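Metagenomic carboxyl esterase MGS0156 (Uncultured organism, PDB 5D8M) probably hydrolyses carboxylic ester bonds, as a carboxyl esterase of metagenomic origin. Local coordinates at residues 87-92 / 326-331; 166-171 / 176-181; 186-191 / 232-237; 237-242 / 284-289. All blocks are in the same frame, centred on the assembly; numbering follows the deposited sequence.

In the fold
Contacts 1 and 2 are fully buried and both reach the same parallel sheet: contact 1 sets helix 324-338 against strand 87-92, and contact 2 sets helix 159-170 against strand 178-184. Their centres are about 17 Å apart and they do not touch. Contacts 3 and 4 are only partly buried and join loops to a helix or to each other; they meet at Ile-188 and Ile-286 and share His-237. Leucines carry all four. The two sheet contacts are almost wholly aliphatic, apart from the hydroxyl of Thr-178, whereas contact 3 adds a carboxylate and charged, exposed neighbours. Contact 2 also abuts contact 4, where Pro-240 packs on Leu-168.

Contact 1: residues 87-92 / 326-331; sequences IRLVLV and ALLEAI
Leu-89, half-way along strand 87-92, and Leu-328 of helix 324-338 reach toward each other tip to tip, their CA atoms 9.3 Å apart. The methyl CD1 of Leu-89 does the touching, 4.0 Å from CG of Leu-328 and 4.1 Å from CD1 of Leu-328. The leucine on the helix has CG anti to its backbone N (chi1 -171°), which carries its branched end across to the strand. Val-90, next in the strand, packs instead onto Ile-152 and Phe-154 of the neighbouring strand 151-157. This layered packing, with a C-terminal helix laid against the central parallel sheet and every touching residue buried, is consistent with an alpha/beta-hydrolase-like fold. Leu-91 returns to the helix side and meets it more loosely: its CB does not aim at Leu-328, yet CD2 of Leu-91 comes to 4.4 Å from CD1 of Leu-328. One leucine of the helix thus serves two of the strand, with Val-114 of helix 111-116 lying on both Leu-89 and Leu-328. Beyond this apolar patch, Glu-329, whose CB is turned from the strand, has its carboxylate held by a salt bridge to Arg-333 and a hydrogen bond to His-48.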
loop_
_atom_site.group_PDB
_atom_site.type_symbol
_atom_site.label_atom_id
_atom_site.label_comp_id
_atom_site.label_asym_id
_atom_site.label_seq_id
_atom_site.Cartn_x
_atom_site.Cartn_y
_atom_site.Cartn_z
ATOM N N ILE A 87 -15.688 -10.423 -7.419
ATOM C CA ILE A 87 -14.425 -10.073 -6.769
ATOM C C ILE A 87 -14.708 -9.311 -5.477
ATOM O O ILE A 87 -15.587 -8.460 -5.443
ATOM C CB ILE A 87 -13.518 -9.234 -7.708
ATOM C CG1 ILE A 87 -13.000 -10.130 -8.829
ATOM C CG2 ILE A 87 -12.346 -8.564 -6.938
ATOM C CD1 ILE A 87 -12.132 -9.420 -9.838
ATOM N N ARG A 88 -13.982 -9.658 -4.420
ATOM C CA ARG A 88 -14.010 -8.916 -3.177
ATOM C C ARG A 88 -12.626 -8.355 -2.882
ATOM O O ARG A 88 -11.646 -9.087 -2.846
ATOM C CB ARG A 88 -14.476 -9.794 -2.008
ATOM C CG ARG A 88 -14.379 -9.077 -0.658
ATOM C CD ARG A 88 -14.914 -9.971 0.460
ATOM N NE ARG A 88 -16.302 -10.358 0.232
ATOM C CZ ARG A 88 -17.352 -9.631 0.586
ATOM N NH1 ARG A 88 -17.197 -8.469 1.205
ATOM N NH2 ARG A 88 -18.558 -10.066 0.318
ATOM N N LEU A 89 -12.570 -7.044 -2.695
ATOM C CA LEU A 89 -11.367 -6.354 -2.291
ATOM C C LEU A 89 -11.266 -6.430 -0.762
ATOM O O LEU A 89 -12.140 -5.945 -0.043
ATOM C CB LEU A 89 -11.398 -4.898 -2.767
ATOM C CG LEU A 89 -11.761 -4.675 -4.238
ATOM C CD1 LEU A 89 -11.876 -3.166 -4.531
ATOM C CD2 LEU A 89 -10.741 -5.341 -5.164
ATOM N N VAL A 90 -10.227 -7.100 -0.291
ATOM C CA VAL A 90 -9.929 -7.181 1.123
ATOM C C VAL A 90 -8.859 -6.141 1.438
ATOM O O VAL A 90 -7.703 -6.277 1.036
ATOM C CB VAL A 90 -9.466 -8.591 1.516
ATOM C CG1 VAL A 90 -9.256 -8.658 3.023
ATOM C CG2 VAL A 90 -10.535 -9.625 1.060
ATOM N N LEU A 91 -9.277 -5.103 2.144
ATOM C CA LEU A 91 -8.467 -3.938 2.448
ATOM C C LEU A 91 -7.701 -4.144 3.754
ATOM O O LEU A 91 -8.295 -4.413 4.767
ATOM C CB LEU A 91 -9.349 -2.698 2.561
ATOM C CG LEU A 91 -10.347 -2.461 1.430
ATOM C CD1 LEU A 91 -11.347 -1.313 1.771
ATOM C CD2 LEU A 91 -9.583 -2.160 0.151
ATOM N N VAL A 92 -6.382 -4.031 3.706
ATOM C CA VAL A 92 -5.566 -4.217 4.884
ATOM C C VAL A 92 -4.695 -2.994 5.094
ATOM O O VAL A 92 -3.811 -2.716 4.270
ATOM C CB VAL A 92 -4.668 -5.462 4.756
ATOM C CG1 VAL A 92 -3.886 -5.685 6.034
ATOM C CG2 VAL A 92 -5.511 -6.696 4.380
ATOM N N ALA A 326 -11.087 6.694 -7.778
ATOM C CA ALA A 326 -10.685 6.332 -9.129
ATOM C C ALA A 326 -9.539 5.330 -9.085
ATOM O O ALA A 326 -9.510 4.370 -9.874
ATOM C CB ALA A 326 -10.291 7.549 -9.909
ATOM N N LEU A 327 -8.600 5.548 -8.159
ATOM C CA LEU A 327 -7.457 4.652 -7.999
ATOM C C LEU A 327 -7.909 3.240 -7.644
ATOM O O LEU A 327 -7.435 2.284 -8.249
ATOM C CB LEU A 327 -6.491 5.163 -6.918
ATOM C CG LEU A 327 -5.184 4.360 -6.739
ATOM C CD1 LEU A 327 -4.188 4.608 -7.906
ATOM C CD2 LEU A 327 -4.513 4.707 -5.388
ATOM N N LEU A 328 -8.808 3.113 -6.662
ATOM C CA LEU A 328 -9.261 1.801 -6.216
ATOM C C LEU A 328 -10.085 1.102 -7.311
ATOM O O LEU A 328 -9.943 -0.100 -7.520
ATOM C CB LEU A 328 -10.086 1.913 -4.937
ATOM C CG LEU A 328 -10.447 0.603 -4.232
ATOM C CD1 LEU A 328 -9.168 -0.119 -3.776
ATOM C CD2 LEU A 328 -11.382 0.864 -3.031
ATOM N N GLU A 329 -10.953 1.853 -7.991
ATOM C CA GLU A 329 -11.680 1.294 -9.108
ATOM C C GLU A 329 -10.749 0.838 -10.243
ATOM O O GLU A 329 -10.947 -0.239 -10.816
ATOM C CB GLU A 329 -12.715 2.300 -9.632
ATOM C CG GLU A 329 -13.670 1.659 -10.630
ATOM C CD GLU A 329 -14.563 2.660 -11.360
ATOM O OE1 GLU A 329 -14.909 3.733 -10.782
ATOM O OE2 GLU A 329 -14.913 2.375 -12.531
ATOM N N ALA A 330 -9.730 1.633 -10.564
ATOM C CA ALA A 330 -8.763 1.233 -11.581
ATOM C C ALA A 330 -8.029 -0.045 -11.165
ATOM O O ALA A 330 -7.816 -0.949 -11.987
ATOM C CB ALA A 330 -7.746 2.383 -11.861
ATOM N N ILE A 331 -7.647 -0.119 -9.895
ATOM C CA ILE A 331 -7.010 -1.327 -9.382
ATOM C C ILE A 331 -7.916 -2.546 -9.610
ATOM O O ILE A 331 -7.468 -3.530 -10.200
ATOM C CB ILE A 331 -6.681 -1.196 -7.879
ATOM C CG1 ILE A 331 -5.535 -0.197 -7.665
ATOM C CG2 ILE A 331 -6.399 -2.578 -7.230
ATOM C CD1 ILE A 331 -5.436 0.226 -6.201
#

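Contact 2: residues 166-171 / 176-181; sequences EALVSY and ARTAAV
Leu-168 sends its two methyls to different residues of the segment 176-181, one to Thr-178 and the other to Val-181. Its CG lies beside the backbone N (chi1 -68°) and CD1 continues the chain in an extended line, chi2 176°, so that the fork of the side chain opens toward the strand. CD1 meets CG2 of Val-181 tip to tip at 3.5 Å, closer than carbons usually pack, which marks this as the tight end of the contact. CD2 goes to Thr-178, whose side chain runs at about a right angle to that of the leucine: CD2 of Leu-168 is 3.7 Å from OG1 of Thr-178 and 4.0 Å from CB of Thr-178. The hydroxyl facing this methyl has its polar need met by a hydrogen bond with the carbonyl O of Leu-174, in the short helix 172-177, and so can sit in apolar surroundings. All three side chains are buried, and Pro-240 packs on Leu-168 from the loop before strand 244-248. Helix 159-170 follows strand 151-157 and leads, through helix 172-177, into strand 178-184, which lies beside 151-157 and parallel to it. The leucine therefore pins the connecting helix onto the strand that follows it, as in the beta-alpha-beta crossovers of alpha/beta folds.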
loop_
_atom_site.group_PDB
_atom_site.type_symbol
_atom_site.label_atom_id
_atom_site.label_comp_id
_atom_site.label_asym_id
_atom_site.label_seq_id
_atom_site.Cartn_x
_atom_site.Cartn_y
_atom_site.Cartn_z
ATOM N N GLU A 166 3.360 -12.046 4.701
ATOM C CA GLU A 166 3.740 -12.996 5.734
ATOM C C GLU A 166 2.627 -14.020 5.952
ATOM O O GLU A 166 2.897 -15.192 6.192
ATOM C CB GLU A 166 4.084 -12.274 7.046
ATOM C CG GLU A 166 5.330 -11.361 6.881
ATOM C CD GLU A 166 6.192 -11.196 8.142
ATOM O OE1 GLU A 166 5.861 -11.751 9.221
ATOM O OE2 GLU A 166 7.225 -10.497 8.037
ATOM N N ALA A 167 1.380 -13.572 5.856
ATOM C CA ALA A 167 0.242 -14.487 5.978
ATOM C C ALA A 167 0.255 -15.526 4.842
ATOM O O ALA A 167 0.085 -16.722 5.071
ATOM C CB ALA A 167 -1.067 -13.698 5.981
ATOM N N LEU A 168 0.482 -15.073 3.617
ATOM C CA LEU A 168 0.480 -15.985 2.452
ATOM C C LEU A 168 1.582 -17.028 2.563
ATOM O O LEU A 168 1.416 -18.174 2.192
ATOM C CB LEU A 168 0.634 -15.182 1.153
ATOM C CG LEU A 168 -0.595 -14.317 0.865
ATOM C CD1 LEU A 168 -0.367 -13.470 -0.344
ATOM C CD2 LEU A 168 -1.802 -15.225 0.631
ATOM N N VAL A 169 2.714 -16.616 3.106
ATOM C CA VAL A 169 3.814 -17.529 3.330
ATOM C C VAL A 169 3.544 -18.485 4.486
ATOM O O VAL A 169 3.949 -19.642 4.445
ATOM C CB VAL A 169 5.122 -16.751 3.593
ATOM C CG1 VAL A 169 6.213 -17.688 4.101
ATOM C CG2 VAL A 169 5.574 -16.056 2.308
ATOM N N SER A 170 2.861 -18.012 5.521
ATOM C CA SER A 170 2.607 -18.838 6.709
ATOM C C SER A 170 1.438 -19.808 6.559
ATOM O O SER A 170 1.437 -20.883 7.162
ATOM C CB SER A 170 2.341 -17.948 7.923
ATOM O OG SER A 170 3.506 -17.219 8.249
ATOM N N TYR A 171 0.434 -19.425 5.780
ATOM C CA TYR A 171 -0.794 -20.219 5.713
ATOM C C TYR A 171 -1.094 -20.643 4.290
ATOM O O TYR A 171 -1.698 -19.898 3.545
ATOM C CB TYR A 171 -1.963 -19.412 6.294
ATOM C CG TYR A 171 -1.666 -18.860 7.675
ATOM C CD1 TYR A 171 -1.671 -19.698 8.787
ATOM C CD2 TYR A 171 -1.396 -17.516 7.875
ATOM C CE1 TYR A 171 -1.408 -19.213 10.056
ATOM C CE2 TYR A 171 -1.120 -17.017 9.146
ATOM C CZ TYR A 171 -1.131 -17.869 10.234
ATOM O OH TYR A 171 -0.867 -17.391 11.503
ATOM N N ALA A 176 -3.942 -20.584 -1.129
ATOM C CA ALA A 176 -4.813 -21.292 -2.073
ATOM C C ALA A 176 -6.140 -20.556 -2.275
ATOM O O ALA A 176 -6.798 -20.707 -3.290
ATOM C CB ALA A 176 -5.064 -22.698 -1.592
ATOM N N ARG A 177 -6.524 -19.758 -1.294
ATOM C CA ARG A 177 -7.777 -19.016 -1.319
ATOM C C ARG A 177 -7.655 -17.661 -2.056
ATOM O O ARG A 177 -8.651 -17.048 -2.447
ATOM C CB ARG A 177 -8.235 -18.786 0.127
ATOM C CG ARG A 177 -9.536 -18.053 0.297
ATOM C CD ARG A 177 -10.718 -18.922 -0.127
ATOM N NE ARG A 177 -11.948 -18.139 -0.101
ATOM C CZ ARG A 177 -12.399 -17.427 -1.133
ATOM N NH1 ARG A 177 -11.722 -17.416 -2.278
ATOM N NH2 ARG A 177 -13.527 -16.729 -1.018
ATOM N N THR A 178 -6.426 -17.191 -2.225
ATOM C CA THR A 178 -6.185 -15.806 -2.636
ATOM C C THR A 178 -5.868 -15.707 -4.124
ATOM O O THR A 178 -4.965 -16.397 -4.601
ATOM C CB THR A 178 -5.017 -15.200 -1.821
ATOM O OG1 THR A 178 -5.351 -15.222 -0.425
ATOM C CG2 THR A 178 -4.718 -13.753 -2.249
ATOM N N ALA A 179 -6.565 -14.837 -4.852
ATOM C CA ALA A 179 -6.242 -14.631 -6.268
ATOM C C ALA A 179 -5.120 -13.597 -6.495
ATOM O O ALA A 179 -4.286 -13.753 -7.392
ATOM C CB ALA A 179 -7.471 -14.221 -7.039
ATOM N N ALA A 180 -5.102 -12.546 -5.696
ATOM C CA ALA A 180 -4.201 -11.436 -5.986
ATOM C C ALA A 180 -3.894 -10.610 -4.761
ATOM O O ALA A 180 -4.722 -10.518 -3.838
ATOM C CB ALA A 180 -4.807 -10.546 -7.076
ATOM N N VAL A 181 -2.694 -10.021 -4.747
ATOM C CA VAL A 181 -2.331 -9.000 -3.763
ATOM C C VAL A 181 -1.901 -7.748 -4.462
ATOM O O VAL A 181 -0.987 -7.787 -5.272
ATOM C CB VAL A 181 -1.167 -9.423 -2.862
ATOM C CG1 VAL A 181 -0.814 -8.275 -1.897
ATOM C CG2 VAL A 181 -1.515 -10.718 -2.111
#

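Contact 3: residues 186-191 / 232-237; sequences GAIDGS and RFLAEH
Ile-188 and Asp-189, in the loop that follows strand 178-184 of a parallel sheet consistent with an alpha/beta-hydrolase-like fold, both rest against one methyl of Leu-234 in helix 227-236. The loop is folded tightly: an inverse gamma turn centred on Ala-187 runs into a type I beta turn from Ala-187 to Gly-190, with the two residues in its middle. The well-buried part is the isoleucine. Its CG2 stands anti to the backbone N and lies 3.8 Å from CD1 of Leu-234, the two side chains crossing at about a right angle. Ile-188 is also lined by Ala-161 of helix 159-170 and by Ile-286. The aspartate side is more open to solvent and has less surface buried. Asp-189 and Leu-234 are each partly exposed, and Arg-232 and Glu-236, which flank Leu-234 in sequence one helical turn apart, are exposed and joined by only a long salt bridge of 4.0 Å between NH1 of Arg-232 and OE1 of Glu-236. The carboxylate of Asp-189, turned with CG beside the backbone N (chi1 -64°), swings its end nearer the helix than its CB is aimed. There it gains van der Waals contact with a methyl: OD1 of Asp-189 is 3.6 Å from CD1 of Leu-234.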
loop_
_atom_site.group_PDB
_atom_site.type_symbol
_atom_site.label_atom_id
_atom_site.label_comp_id
_atom_site.label_asym_id
_atom_site.label_seq_id
_atom_site.Cartn_x
_atom_site.Cartn_y
_atom_site.Cartn_z
ATOM N N GLY A 186 3.138 0.008 -0.310
ATOM C CA GLY A 186 3.465 -1.044 0.624
ATOM C C GLY A 186 4.922 -1.018 1.008
ATOM O O GLY A 186 5.792 -0.760 0.177
ATOM N N ALA A 187 5.198 -1.306 2.269
ATOM C CA ALA A 187 6.565 -1.252 2.785
ATOM C C ALA A 187 7.284 -2.559 2.507
ATOM O O ALA A 187 7.741 -3.231 3.432
ATOM C CB ALA A 187 6.549 -0.960 4.302
ATOM N N ILE A 188 7.393 -2.920 1.234
ATOM C CA ILE A 188 7.890 -4.252 0.871
ATOM C C ILE A 188 9.307 -4.514 1.409
ATOM O O ILE A 188 9.580 -5.569 1.992
ATOM C CB ILE A 188 7.866 -4.445 -0.659
ATOM C CG1 ILE A 188 6.490 -4.076 -1.240
ATOM C CG2 ILE A 188 8.301 -5.881 -1.039
ATOM C CD1 ILE A 188 5.289 -4.772 -0.573
ATOM N N ASP A 189 10.211 -3.551 1.223
ATOM C CA ASP A 189 11.553 -3.646 1.782
ATOM C C ASP A 189 11.701 -2.903 3.110
ATOM O O ASP A 189 12.818 -2.614 3.543
ATOM C CB ASP A 189 12.592 -3.082 0.810
ATOM C CG ASP A 189 12.690 -3.865 -0.488
ATOM O OD1 ASP A 189 12.282 -5.048 -0.529
ATOM O OD2 ASP A 189 13.218 -3.288 -1.463
ATOM N N GLY A 190 10.591 -2.591 3.760
ATOM C CA GLY A 190 10.653 -1.843 5.003
ATOM C C GLY A 190 10.953 -0.375 4.712
ATOM O O GLY A 190 10.632 0.130 3.625
ATOM N N SER A 191 11.553 0.311 5.680
ATOM C CA SER A 191 11.953 1.716 5.513
ATOM C C SER A 191 13.152 1.983 6.395
ATOM O O SER A 191 13.201 1.495 7.529
ATOM C CB SER A 191 10.790 2.668 5.882
ATOM O OG SER A 191 11.237 4.029 5.889
ATOM N N ARG A 232 15.558 -9.932 4.369
ATOM C CA ARG A 232 15.794 -11.309 4.773
ATOM C C ARG A 232 14.554 -12.194 4.527
ATOM O O ARG A 232 14.674 -13.344 4.090
ATOM C CB ARG A 232 16.209 -11.351 6.247
ATOM C CG ARG A 232 16.011 -12.693 6.908
ATOM C CD ARG A 232 17.301 -13.291 7.338
ATOM N NE ARG A 232 17.921 -12.542 8.424
ATOM C CZ ARG A 232 19.021 -12.943 9.062
ATOM N NH1 ARG A 232 19.609 -14.081 8.718
ATOM N NH2 ARG A 232 19.534 -12.205 10.035
ATOM N N PHE A 233 13.370 -11.657 4.807
ATOM C CA PHE A 233 12.125 -12.365 4.523
ATOM C C PHE A 233 12.044 -12.733 3.054
ATOM O O PHE A 233 11.701 -13.861 2.718
ATOM C CB PHE A 233 10.914 -11.518 4.896
ATOM C CG PHE A 233 9.599 -12.105 4.463
ATOM C CD1 PHE A 233 8.997 -13.101 5.204
ATOM C CD2 PHE A 233 8.943 -11.626 3.334
ATOM C CE1 PHE A 233 7.754 -13.626 4.827
ATOM C CE2 PHE A 233 7.710 -12.151 2.958
ATOM C CZ PHE A 233 7.118 -13.133 3.708
ATOM N N LEU A 234 12.355 -11.770 2.186
ATOM C CA LEU A 234 12.226 -11.983 0.742
ATOM C C LEU A 234 13.345 -12.878 0.227
ATOM O O LEU A 234 13.165 -13.572 -0.756
ATOM C CB LEU A 234 12.229 -10.646 -0.008
ATOM C CG LEU A 234 10.937 -9.827 0.133
ATOM C CD1 LEU A 234 11.098 -8.454 -0.501
ATOM C CD2 LEU A 234 9.790 -10.558 -0.517
ATOM N N ALA A 235 14.507 -12.843 0.871
ATOM C CA ALA A 235 15.601 -13.746 0.503
ATOM C C ALA A 235 15.293 -15.190 0.879
ATOM O O ALA A 235 15.783 -16.116 0.233
ATOM C CB ALA A 235 16.918 -13.312 1.171
ATOM N N GLU A 236 14.501 -15.375 1.933
ATOM C CA GLU A 236 14.335 -16.698 2.552
ATOM C C GLU A 236 13.026 -17.409 2.204
ATOM O O GLU A 236 12.923 -18.614 2.379
ATOM C CB GLU A 236 14.451 -16.586 4.081
ATOM C CG GLU A 236 15.879 -16.292 4.573
ATOM C CD GLU A 236 15.993 -16.266 6.091
ATOM O OE1 GLU A 236 17.124 -16.348 6.615
ATOM O OE2 GLU A 236 14.949 -16.162 6.768
ATOM N N HIS A 237 12.028 -16.669 1.734
ATOM C CA HIS A 237 10.732 -17.264 1.418
ATOM C C HIS A 237 10.248 -16.873 0.041
ATOM O O HIS A 237 10.026 -15.704 -0.232
ATOM C CB HIS A 237 9.670 -16.851 2.462
ATOM C CG HIS A 237 10.061 -17.168 3.868
ATOM N ND1 HIS A 237 9.966 -18.435 4.398
ATOM C CD2 HIS A 237 10.581 -16.392 4.846
ATOM C CE1 HIS A 237 10.403 -18.427 5.643
ATOM N NE2 HIS A 237 10.780 -17.197 5.943
#

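Contact 4: residues 237-242 / 284-289; sequences HRLPAR and AIIPGG
Leu-239 and Ile-286 join two loops through a single pair of methyls, CD1 of Leu-239 and CG2 of Ile-286, 3.6 Å apart. The leucine is fully extended beyond its first bond: CG sits beside the backbone N (chi1 -59°), and chi2 of -180° drives CD1 straight outward to the other loop. Ile-286 offers its shorter branch. With its CG1 beside the backbone N, the CG2 methyl is anti to that nitrogen and comes to the front, while the longer branch is left for Ile-188. The two side chains cross obliquely. CD1 of Leu-239 also approaches the carbonyl O of Pro-287, at 4.5 Å. Tyr-245 of strand 244-248 touches both Leu-239 and Ile-286. The backbone N of Ile-286 is hydrogen-bonded to the hydroxyl of Ser-247, which ties this loop to the same strand. Ile-286 also begins a type II beta turn, closed by Gly-289 N to Ile-286 O at 3.2 Å, with Gly-288 at the positive-phi position. Segment 237-242 leads into strand 244-248 and segment 284-289 into its sheet neighbour 290-293, so the contact links the approaches to adjacent strands of a parallel sheet, an arrangement consistent with an alpha/beta-hydrolase-like fold.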
loop_
_atom_site.group_PDB
_atom_site.type_symbol
_atom_site.label_atom_id
_atom_site.label_comp_id
_atom_site.label_asym_id
_atom_site.label_seq_id
_atom_site.Cartn_x
_atom_site.Cartn_y
_atom_site.Cartn_z
ATOM N N HIS A 237 12.028 -16.669 1.734
ATOM C CA HIS A 237 10.732 -17.264 1.418
ATOM C C HIS A 237 10.248 -16.873 0.041
ATOM O O HIS A 237 10.026 -15.704 -0.232
ATOM C CB HIS A 237 9.670 -16.851 2.462
ATOM C CG HIS A 237 10.061 -17.168 3.868
ATOM N ND1 HIS A 237 9.966 -18.435 4.398
ATOM C CD2 HIS A 237 10.581 -16.392 4.846
ATOM C CE1 HIS A 237 10.403 -18.427 5.643
ATOM N NE2 HIS A 237 10.780 -17.197 5.943
ATOM N N ARG A 238 10.051 -17.861 -0.819
ATOM C CA ARG A 238 9.350 -17.637 -2.065
ATOM C C ARG A 238 7.923 -17.164 -1.797
ATOM O O ARG A 238 7.235 -17.713 -0.939
ATOM C CB ARG A 238 9.322 -18.921 -2.897
ATOM C CG ARG A 238 10.380 -18.982 -3.953
ATOM N N LEU A 239 7.465 -16.149 -2.519
ATOM C CA LEU A 239 6.058 -15.783 -2.425
ATOM C C LEU A 239 5.268 -16.830 -3.199
ATOM O O LEU A 239 5.746 -17.314 -4.219
ATOM C CB LEU A 239 5.813 -14.389 -2.977
ATOM C CG LEU A 239 6.599 -13.271 -2.284
ATOM C CD1 LEU A 239 6.253 -11.947 -2.928
ATOM C CD2 LEU A 239 6.262 -13.230 -0.780
ATOM N N PRO A 240 4.081 -17.221 -2.698
ATOM C CA PRO A 240 3.306 -18.257 -3.409
ATOM C C PRO A 240 3.054 -17.883 -4.867
ATOM O O PRO A 240 2.531 -16.807 -5.123
ATOM C CB PRO A 240 1.989 -18.317 -2.627
ATOM C CG PRO A 240 2.375 -17.896 -1.229
ATOM C CD PRO A 240 3.490 -16.878 -1.391
ATOM N N ALA A 241 3.416 -18.771 -5.787
ATOM C CA ALA A 241 3.389 -18.485 -7.219
ATOM C C ALA A 241 1.996 -18.404 -7.841
ATOM O O ALA A 241 1.826 -17.756 -8.867
ATOM C CB ALA A 241 4.202 -19.551 -7.968
ATOM N N ARG A 242 1.014 -19.082 -7.263
ATOM C CA ARG A 242 -0.313 -19.080 -7.857
ATOM C C ARG A 242 -1.072 -17.759 -7.583
ATOM O O ARG A 242 -2.077 -17.467 -8.234
ATOM C CB ARG A 242 -1.124 -20.274 -7.353
ATOM C CG ARG A 242 -1.379 -20.280 -5.846
ATOM C CD ARG A 242 -2.648 -21.103 -5.492
ATOM N NE ARG A 242 -3.826 -20.618 -6.218
ATOM C CZ ARG A 242 -4.470 -19.491 -5.910
ATOM N NH1 ARG A 242 -4.043 -18.751 -4.903
ATOM N NH2 ARG A 242 -5.526 -19.096 -6.613
ATOM N N ALA A 284 9.090 -0.385 -2.560
ATOM C CA ALA A 284 7.641 -0.511 -2.467
ATOM C C ALA A 284 7.069 -1.342 -3.599
ATOM O O ALA A 284 5.871 -1.227 -3.941
ATOM C CB ALA A 284 6.982 0.892 -2.455
ATOM N N ILE A 285 7.921 -2.174 -4.190
ATOM C CA ILE A 285 7.493 -2.980 -5.307
ATOM C C ILE A 285 7.744 -4.453 -5.021
ATOM O O ILE A 285 8.879 -4.863 -4.742
ATOM C CB ILE A 285 8.207 -2.534 -6.596
ATOM C CG1 ILE A 285 7.823 -1.066 -6.889
ATOM C CG2 ILE A 285 7.806 -3.452 -7.776
ATOM C CD1 ILE A 285 8.695 -0.385 -7.930
ATOM N N ILE A 286 6.677 -5.244 -5.083
ATOM C CA ILE A 286 6.781 -6.685 -4.875
ATOM C C ILE A 286 7.516 -7.350 -6.052
ATOM O O ILE A 286 7.050 -7.296 -7.191
ATOM C CB ILE A 286 5.381 -7.326 -4.707
ATOM C CG1 ILE A 286 4.622 -6.664 -3.531
ATOM C CG2 ILE A 286 5.503 -8.865 -4.601
ATOM C CD1 ILE A 286 3.100 -7.109 -3.396
ATOM N N PRO A 287 8.671 -7.984 -5.777
ATOM C CA PRO A 287 9.431 -8.586 -6.879
ATOM C C PRO A 287 8.652 -9.743 -7.520
ATOM O O PRO A 287 7.902 -10.431 -6.821
ATOM C CB PRO A 287 10.733 -9.062 -6.208
ATOM C CG PRO A 287 10.398 -9.208 -4.757
ATOM C CD PRO A 287 9.349 -8.136 -4.475
ATOM N N GLY A 288 8.797 -9.912 -8.829
ATOM C CA GLY A 288 8.083 -10.947 -9.569
ATOM C C GLY A 288 6.635 -10.572 -9.877
ATOM O O GLY A 288 5.912 -11.347 -10.496
ATOM N N GLY A 289 6.207 -9.392 -9.428
ATOM C CA GLY A 289 4.859 -8.930 -9.685
ATOM C C GLY A 289 4.688 -8.035 -10.904
ATOM O O GLY A 289 5.512 -8.034 -11.825
#